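Local coordinates for glycosyl hydrolase family 10 (PDB 4MGQ), which probably hydrolyses internal beta-1,4-xylosidic linkages of xylan as a whole enzyme, the present piece being a calcium-bearing carbohydrate-binding module, at residues A[132-135]-A[136-140]. Residues are numbered along the deposited sequence; the frame is centred on the assembly and turned at random.
With CA (calcium ion), chain B.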
# COMPACT_ATOMS: atom_id res chain seq x y z
N GLY A 132 2.15 -2.24 -8.00
CA GLY A 132 1.07 -2.53 -7.07
C GLY A 132 0.61 -3.97 -7.10
O GLY A 132 -0.29 -4.35 -6.35
N THR A 133 1.21 -4.79 -7.97
CA THR A 133 0.79 -6.20 -8.07
C THR A 133 1.72 -7.22 -7.41
O THR A 133 1.31 -8.34 -7.15
CB THR A 133 0.63 -6.63 -9.55
OG1 THR A 133 1.92 -6.91 -10.11
CG2 THR A 133 -0.07 -5.56 -10.34
N PHE A 134 2.98 -6.84 -7.20
CA PHE A 134 3.95 -7.67 -6.48
C PHE A 134 4.15 -9.06 -7.06
O PHE A 134 4.53 -9.99 -6.34
CB PHE A 134 3.52 -7.78 -5.01
CG PHE A 134 3.23 -6.45 -4.40
CD1 PHE A 134 4.26 -5.56 -4.13
CD2 PHE A 134 1.92 -6.06 -4.15
CE1 PHE A 134 3.99 -4.32 -3.60
CE2 PHE A 134 1.65 -4.81 -3.60
CZ PHE A 134 2.69 -3.94 -3.33
N GLU A 135 3.92 -9.22 -8.36
CA GLU A 135 4.12 -10.53 -8.95
C GLU A 135 5.58 -10.79 -9.28
O GLU A 135 5.94 -11.91 -9.63
CB GLU A 135 3.25 -10.68 -10.21
CG GLU A 135 1.76 -10.63 -9.92
CD GLU A 135 1.30 -11.70 -8.94
OE1 GLU A 135 1.74 -12.87 -9.07
OE2 GLU A 135 0.51 -11.37 -8.03
N GLU A 136 6.43 -9.77 -9.14
CA GLU A 136 7.87 -9.96 -9.34
C GLU A 136 8.67 -9.62 -8.09
O GLU A 136 9.58 -10.35 -7.71
CB GLU A 136 8.37 -9.13 -10.52
CG GLU A 136 7.80 -9.56 -11.86
CD GLU A 136 8.24 -8.65 -13.01
OE1 GLU A 136 8.14 -7.41 -12.87
OE2 GLU A 136 8.69 -9.19 -14.04
N ASN A 137 8.35 -8.49 -7.47
CA ASN A 137 9.09 -8.02 -6.30
C ASN A 137 8.37 -6.85 -5.66
O ASN A 137 7.27 -6.49 -6.08
CB ASN A 137 10.52 -7.63 -6.70
CG ASN A 137 10.55 -6.60 -7.82
OD1 ASN A 137 9.83 -5.60 -7.78
ND2 ASN A 137 11.38 -6.85 -8.83
N ALA A 138 8.99 -6.25 -4.65
CA ALA A 138 8.41 -5.08 -4.01
C ALA A 138 9.21 -3.80 -4.31
O ALA A 138 9.26 -2.89 -3.49
CB ALA A 138 8.31 -5.29 -2.51
N ASP A 139 9.81 -3.73 -5.49
CA ASP A 139 10.53 -2.53 -5.90
C ASP A 139 9.64 -1.30 -5.83
O ASP A 139 8.50 -1.33 -6.28
CB ASP A 139 11.07 -2.67 -7.32
CG ASP A 139 12.23 -3.64 -7.43
OD1 ASP A 139 12.63 -4.22 -6.40
OD2 ASP A 139 12.73 -3.81 -8.56
N GLY A 140 10.17 -0.22 -5.26
CA GLY A 140 9.42 1.02 -5.16
C GLY A 140 8.84 1.21 -3.77
O GLY A 140 8.39 2.30 -3.42
CA CA B . -0.60 -9.66 -6.69
O HOH W 1 -1.89 -8.48 -8.37
O HOH W 2 -2.31 -11.30 -7.28
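F134 and A138 meet, ring edge to backbone and methyl, on one side of a turn whose ends, F134 CA and N137 CA, are 5.2 Å apart. The phenyl ring presents its CD1 edge to A138, 4.4 Å from F134 CD1 to A138 CB, and the carbonyl of N137 lies near the ring plane at the same edge. That carbonyl also receives a CH...O contact, with F134 CA 3.5 Å from N137 O, and it accepts a hydrogen bond from the side chain of N131. A flat aromatic fills the buried interior here, while the small methyl of A138 lets the returning backbone run close by.

The loose side is polar. E136, its chain extended beyond CG, is exposed there, where a charged side chain is at home. N137 CB points away from residues 132-135, and its amide forms an Asx turn within its own segment: N137 OD1 accepts from D139 N at 3.0 Å, the donor standing above the carbonyl plane.

E135 serves the calcium ion. A bend at chi2 (-58°) swings its carboxylate back so that E135 OE2 binds the calcium at 2.4 Å, matched by T133 O and two waters; the backbone O of H17 and both carboxylate oxygens of D116 complete seven oxygen ligands. An anionic carboxylate oxygen suits a hard cation such as calcium.

The whole loop links strand 111-121 to strand 141-142, crossing between the two antiparallel sheets of the module's beta-sandwich and supplying two calcium-binding residues on the way, with F134 and A138 packed on strand 151-155 and F134 also on strand 111-121.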